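Local coordinates for pheromone cOB1/lipoprotein, YaeC family (Enterococcus faecalis, PDB 4EF1) that probably binds methionine as the lipid-anchored receptor of a transport system, and is also the precursor of the sex pheromone cOB1, at residues E84-L88 / R116-L121; P158-T162 / V173-F179. All coordinates share one frame; numbering follows the deposited sequence.

Contact 1: residues E84-L88 / R116-L121; sequences EPVGL and RVLTIL. With MSE (selenomethionine), chain C.
Strand residues Gly87 and Leu88 and the loop leading into them run past the helix 116-121, with the CA of Val86 7.5 Å from that of Arg116 and the CA of Leu88 7.7 Å from that of Val117. Between these backbones the contact grades from polar, at the ligand, to wholly apolar. Arg116 commands the polar end. Its chain kinks at chi3 (79°), which turns the guanidinium along the loop, and Val86 lies against one face of the planar group through CB and CG1, with CG1 3.6 Å from NE. The ligand carboxylate and the backbone oxygen of Glu84 sit at the guanidinium edge: NH1 donates to OXT of the selenomethionine at 2.9 Å and 152°, whereas NH2 makes only a weak, bent bond to Glu84 O. Salt bridges from NE to Glu195 and from NH1 to Asp113 further fix the rotation of the group. Glu84 takes the other charge of the amino acid; its chain is extended beyond CG, and OE1 accepts from the ligand amino nitrogen at 2.8 Å, while OE2 is bonded to His82. A water accepts from Glu84 N and lies 2.6 Å from the ligand O, linking loop and carboxylate. Farther along, Ile120 places CD1 4.0 Å from Val86 CG1. Leu88 packs against the helix with both branches, CD2 meeting Val117 CG2 at 3.8 Å and CD1 touching both Ile120 CG2 and Leu121 CD2, and Leu174 of the neighbouring strand packs against this same apolar group. An acidic side chain for the amino group and an arginine for the carboxylate form the zwitterion-binding end of an amino-acid pocket, here in a periplasmic-binding-protein fold.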
loop_
_atom_site.group_PDB
_atom_site.type_symbol
_atom_site.label_atom_id
_atom_site.label_comp_id
_atom_site.label_asym_id
_atom_site.label_seq_id
_atom_site.Cartn_x
_atom_site.Cartn_y
_atom_site.Cartn_z
ATOM N N GLU A 84 2.003 -4.784 -2.776
ATOM C CA GLU A 84 0.727 -5.298 -2.271
ATOM C C GLU A 84 -0.349 -5.119 -3.370
ATOM O O GLU A 84 -1.089 -4.115 -3.347
ATOM C CB GLU A 84 0.295 -4.476 -1.055
ATOM C CG GLU A 84 1.169 -4.642 0.134
ATOM C CD GLU A 84 0.682 -3.850 1.340
ATOM O OE1 GLU A 84 -0.487 -3.305 1.385
ATOM O OE2 GLU A 84 1.519 -3.783 2.252
ATOM N N PRO A 85 -0.422 -6.070 -4.321
ATOM C CA PRO A 85 -1.446 -6.015 -5.370
ATOM C C PRO A 85 -2.796 -5.809 -4.713
ATOM O O PRO A 85 -3.193 -6.597 -3.833
ATOM C CB PRO A 85 -1.333 -7.393 -6.048
ATOM C CG PRO A 85 0.057 -7.831 -5.762
ATOM C CD PRO A 85 0.343 -7.319 -4.388
ATOM N N VAL A 86 -3.446 -4.707 -5.068
ATOM C CA VAL A 86 -4.661 -4.270 -4.407
ATOM C C VAL A 86 -5.904 -4.948 -5.031
ATOM O O VAL A 86 -5.995 -5.195 -6.247
ATOM C CB VAL A 86 -4.773 -2.728 -4.469
ATOM C CG1 VAL A 86 -5.066 -2.273 -5.901
ATOM C CG2 VAL A 86 -5.797 -2.197 -3.468
ATOM N N GLY A 87 -6.848 -5.279 -4.168
ATOM C CA GLY A 87 -8.094 -5.890 -4.598
ATOM C C GLY A 87 -9.362 -5.089 -4.378
ATOM O O GLY A 87 -9.422 -4.193 -3.515
ATOM N N LEU A 88 -10.365 -5.452 -5.174
ATOM C CA LEU A 88 -11.738 -5.024 -4.998
ATOM C C LEU A 88 -12.414 -6.213 -4.331
ATOM O O LEU A 88 -12.243 -7.359 -4.782
ATOM C CB LEU A 88 -12.445 -4.701 -6.326
ATOM C CG LEU A 88 -12.228 -3.339 -6.996
ATOM C CD1 LEU A 88 -12.769 -3.434 -8.426
ATOM C CD2 LEU A 88 -12.845 -2.168 -6.224
ATOM N N ARG A 116 -5.255 2.674 -9.620
ATOM C CA ARG A 116 -5.243 1.241 -9.388
ATOM C C ARG A 116 -6.630 0.604 -9.590
ATOM O O ARG A 116 -6.730 -0.442 -10.199
ATOM C CB ARG A 116 -4.710 0.957 -7.995
ATOM C CG ARG A 116 -3.344 1.581 -7.682
ATOM C CD ARG A 116 -2.820 1.313 -6.299
ATOM N NE ARG A 116 -2.211 -0.011 -6.112
ATOM C CZ ARG A 116 -1.745 -0.449 -4.950
ATOM N NH1 ARG A 116 -1.729 0.355 -3.879
ATOM N NH2 ARG A 116 -1.211 -1.651 -4.872
ATOM N N VAL A 117 -7.687 1.213 -9.060
ATOM C CA VAL A 117 -9.045 0.728 -9.323
ATOM C C VAL A 117 -9.376 0.926 -10.808
ATOM O O VAL A 117 -10.011 0.062 -11.425
ATOM C CB VAL A 117 -10.118 1.378 -8.417
ATOM C CG1 VAL A 117 -10.401 2.813 -8.880
ATOM C CG2 VAL A 117 -11.403 0.529 -8.421
ATOM N N LEU A 118 -8.919 2.050 -11.393
ATOM C CA LEU A 118 -9.118 2.303 -12.810
ATOM C C LEU A 118 -8.415 1.223 -13.688
ATOM O O LEU A 118 -9.031 0.756 -14.650
ATOM C CB LEU A 118 -8.659 3.726 -13.192
ATOM C CG LEU A 118 -9.485 4.899 -12.629
ATOM C CD1 LEU A 118 -8.957 6.242 -13.097
ATOM C CD2 LEU A 118 -10.939 4.784 -13.035
ATOM N N THR A 119 -7.166 0.822 -13.340
ATOM C CA THR A 119 -6.456 -0.227 -14.090
ATOM C C THR A 119 -7.169 -1.580 -13.894
ATOM O O THR A 119 -7.251 -2.386 -14.819
ATOM C CB THR A 119 -4.961 -0.433 -13.704
ATOM O OG1 THR A 119 -4.833 -1.031 -12.403
ATOM C CG2 THR A 119 -4.146 0.865 -13.810
ATOM N N ILE A 120 -7.676 -1.835 -12.699
ATOM C CA ILE A 120 -8.407 -3.106 -12.463
ATOM C C ILE A 120 -9.658 -3.166 -13.406
ATOM O O ILE A 120 -9.851 -4.123 -14.121
ATOM C CB ILE A 120 -8.791 -3.295 -10.991
ATOM C CG1 ILE A 120 -7.549 -3.590 -10.140
ATOM C CG2 ILE A 120 -9.885 -4.383 -10.834
ATOM C CD1 ILE A 120 -7.785 -3.440 -8.655
ATOM N N LEU A 121 -10.457 -2.095 -13.411
ATOM C CA LEU A 121 -11.665 -2.047 -14.213
ATOM C C LEU A 121 -11.346 -2.070 -15.752
ATOM O O LEU A 121 -12.072 -2.715 -16.523
ATOM C CB LEU A 121 -12.539 -0.842 -13.824
ATOM C CG LEU A 121 -13.066 -0.908 -12.381
ATOM C CD1 LEU A 121 -13.660 0.425 -11.970
ATOM C CD2 LEU A 121 -14.014 -2.098 -12.148
HETATM N N MSE C 301 0.360 -0.759 2.032
HETATM C CA MSE C 301 -0.419 0.149 1.098
HETATM C C MSE C 301 -0.459 -0.372 -0.342
HETATM O O MSE C 301 0.574 -0.820 -0.863
HETATM O OXT MSE C 301 -1.513 -0.274 -1.026
HETATM C CB MSE C 301 0.096 1.588 1.136
HETATM C CG MSE C 301 -0.740 2.606 0.352
HETATM SE SE MSE C 301 0.166 4.300 0.252
HETATM C CE MSE C 301 0.058 4.864 2.158
HETATM O O HOH W 1 1.393 -1.944 -3.091
#

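Contact 2: residues P158-T162 / V173-F179; sequences PAIMT and VLINSNF. With MSE (selenomethionine), chain C.
Phe179 lays one face of its ring over the backbone of Ala159, whose CA stands 4.1 Å from the ring centroid and 17° off the normal, a CH-pi contact. The other face is occupied by ND2 of Asn178, above the ring centre, so the phenyl is sandwiched between a turn and the amide of its own chain neighbour. Pro158 adds CB against CE2 at 3.9 Å, and beyond the two segments the ring meets that of Tyr41. In the first turn of helix 161-166, Thr162 points its methyl, not its hydroxyl, at the strand: CG2 touches Ile175 CG2 at 3.6 Å, the two side chains crossing at about a right angle. Met161, a selenomethionine in the crystal, is bent at chi2 and chi3, which brings CE back to within 3.6 Å of Val173 CG1, while CB and CG lie against the carbonyl oxygen of Leu174. Direct polar bonds between the segments are replaced by one water, which donates to Pro158 O and to Asn176 OD1 and accepts from Asn176 N at 2.9 Å. Through one bond to Pro158 and two to Asn176, the water links the turn to the residue just before helix 177-182 and probably helps fix which way the Asn176 amide faces. Its ND2 is left to donate to OXT of the bound selenomethionine, 2.9 Å away and nearly straight at 165°, with Asp113 taking a further bond from the same nitrogen. Asn178 OD1 receives a weak bond from the ligand amino group and is also bonded to Tyr41. Binding residues clustered where a strand gives way to a helix N-terminus, in the cleft between the lobes, are a familiar feature of type 2 periplasmic binding proteins.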
loop_
_atom_site.group_PDB
_atom_site.type_symbol
_atom_site.label_atom_id
_atom_site.label_comp_id
_atom_site.label_asym_id
_atom_site.label_seq_id
_atom_site.Cartn_x
_atom_site.Cartn_y
_atom_site.Cartn_z
ATOM N N PRO A 158 -8.751 5.536 4.047
ATOM C CA PRO A 158 -8.257 4.215 3.838
ATOM C C PRO A 158 -8.459 3.218 5.000
ATOM O O PRO A 158 -8.738 2.035 4.754
ATOM C CB PRO A 158 -6.757 4.449 3.615
ATOM C CG PRO A 158 -6.682 5.776 2.970
ATOM C CD PRO A 158 -7.772 6.569 3.615
ATOM N N ALA A 159 -8.322 3.685 6.237
ATOM C CA ALA A 159 -8.531 2.826 7.423
ATOM C C ALA A 159 -9.986 2.348 7.603
ATOM O O ALA A 159 -10.233 1.446 8.383
ATOM C CB ALA A 159 -8.063 3.552 8.676
ATOM N N ILE A 160 -10.965 2.933 6.911
ATOM C CA ILE A 160 -12.350 2.469 7.128
ATOM C C ILE A 160 -12.906 1.618 5.966
ATOM O O ILE A 160 -14.044 1.169 6.031
ATOM C CB ILE A 160 -13.345 3.598 7.521
ATOM C CG1 ILE A 160 -13.877 4.355 6.293
ATOM C CG2 ILE A 160 -12.769 4.511 8.619
ATOM C CD1 ILE A 160 -15.297 4.846 6.448
HETATM N N MSE A 161 -12.086 1.311 4.972
HETATM C CA MSE A 161 -12.563 0.603 3.787
HETATM C C MSE A 161 -13.031 -0.804 4.153
HETATM O O MSE A 161 -13.997 -1.289 3.560
HETATM C CB MSE A 161 -11.519 0.569 2.671
HETATM C CG MSE A 161 -10.996 1.948 2.260
HETATM SE SE MSE A 161 -12.356 3.255 1.930
HETATM C CE MSE A 161 -13.254 2.335 0.483
ATOM N N THR A 162 -12.360 -1.456 5.109
ATOM C CA THR A 162 -12.817 -2.750 5.586
ATOM C C THR A 162 -14.191 -2.687 6.266
ATOM O O THR A 162 -14.967 -3.659 6.213
ATOM C CB THR A 162 -11.793 -3.432 6.512
ATOM O OG1 THR A 162 -11.517 -2.612 7.656
ATOM C CG2 THR A 162 -10.471 -3.732 5.734
ATOM N N VAL A 173 -15.645 -2.708 -2.953
ATOM C CA VAL A 173 -14.822 -1.821 -2.143
ATOM C C VAL A 173 -13.326 -2.092 -2.458
ATOM O O VAL A 173 -12.914 -3.240 -2.418
ATOM C CB VAL A 173 -15.111 -2.043 -0.621
ATOM C CG1 VAL A 173 -14.348 -1.052 0.277
ATOM C CG2 VAL A 173 -16.616 -1.892 -0.317
ATOM N N LEU A 174 -12.539 -1.061 -2.811
ATOM C CA LEU A 174 -11.049 -1.204 -2.915
ATOM C C LEU A 174 -10.426 -1.105 -1.505
ATOM O O LEU A 174 -10.616 -0.105 -0.835
ATOM C CB LEU A 174 -10.452 -0.108 -3.801
ATOM C CG LEU A 174 -9.005 -0.297 -4.320
ATOM C CD1 LEU A 174 -8.942 -1.318 -5.482
ATOM C CD2 LEU A 174 -8.439 1.049 -4.729
ATOM N N ILE A 175 -9.726 -2.140 -1.057
ATOM C CA ILE A 175 -9.141 -2.187 0.274
ATOM C C ILE A 175 -7.626 -2.373 0.107
ATOM O O ILE A 175 -7.214 -3.341 -0.514
ATOM C CB ILE A 175 -9.685 -3.361 1.123
ATOM C CG1 ILE A 175 -11.237 -3.343 1.184
ATOM C CG2 ILE A 175 -9.033 -3.315 2.484
ATOM C CD1 ILE A 175 -11.832 -4.515 1.931
ATOM N N ASN A 176 -6.800 -1.461 0.646
ATOM C CA ASN A 176 -5.346 -1.658 0.579
ATOM C C ASN A 176 -5.038 -2.974 1.322
ATOM O O ASN A 176 -5.616 -3.272 2.368
ATOM C CB ASN A 176 -4.545 -0.497 1.215
ATOM C CG ASN A 176 -4.797 0.839 0.558
ATOM O OD1 ASN A 176 -5.718 1.564 0.960
ATOM N ND2 ASN A 176 -3.941 1.215 -0.392
ATOM N N SER A 177 -4.136 -3.765 0.775
ATOM C CA SER A 177 -3.865 -5.123 1.303
ATOM C C SER A 177 -3.410 -5.179 2.742
ATOM O O SER A 177 -3.733 -6.141 3.424
ATOM C CB SER A 177 -2.895 -5.872 0.414
ATOM O OG SER A 177 -3.434 -6.016 -0.876
ATOM N N ASN A 178 -2.697 -4.149 3.205
ATOM C CA ASN A 178 -2.260 -4.101 4.608
ATOM C C ASN A 178 -3.460 -4.186 5.542
ATOM O O ASN A 178 -3.479 -4.981 6.486
ATOM C CB ASN A 178 -1.347 -2.884 4.900
ATOM C CG ASN A 178 -2.064 -1.572 4.930
ATOM O OD1 ASN A 178 -2.360 -1.001 3.888
ATOM N ND2 ASN A 178 -2.372 -1.082 6.151
ATOM N N PHE A 179 -4.506 -3.440 5.208
ATOM C CA PHE A 179 -5.744 -3.470 5.991
ATOM C C PHE A 179 -6.534 -4.777 5.771
ATOM O O PHE A 179 -7.062 -5.366 6.733
ATOM C CB PHE A 179 -6.614 -2.247 5.686
ATOM C CG PHE A 179 -5.988 -0.943 6.042
ATOM C CD1 PHE A 179 -5.571 -0.688 7.330
ATOM C CD2 PHE A 179 -5.850 0.063 5.090
ATOM C CE1 PHE A 179 -4.993 0.538 7.652
ATOM C CE2 PHE A 179 -5.285 1.272 5.412
ATOM C CZ PHE A 179 -4.863 1.515 6.687
HETATM N N MSE C 301 0.360 -0.759 2.032
HETATM C CA MSE C 301 -0.419 0.149 1.098
HETATM C C MSE C 301 -0.459 -0.372 -0.342
HETATM O O MSE C 301 0.574 -0.820 -0.863
HETATM O OXT MSE C 301 -1.513 -0.274 -1.026
HETATM C CB MSE C 301 0.096 1.588 1.136
HETATM C CG MSE C 301 -0.740 2.606 0.352
HETATM SE SE MSE C 301 0.166 4.300 0.252
HETATM C CE MSE C 301 0.058 4.864 2.158
HETATM O O HOH W 2 -7.969 0.624 2.363
#

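In the fold
Both contacts are built on one mixed sheet, in which strands 87-89 and 172-175 are neighbours joined by a probable hydrogen bond between Gly87 O and Ile175 N. Contact 1 sets helix 114-123 against one face of that sheet and is almost entirely buried; contact 2 sets the turn before helix 161-166, and its first residues, against the other face and is partly open. Their chemistry differs accordingly. Charged groups meet the ligand in contact 1, beside a compact aliphatic cluster, whereas contact 2 offers neutral amides, with an aromatic ring and a bridging water behind them. The two sets converge on one amino acid, each supplying partners for both its carboxylate and its amino group.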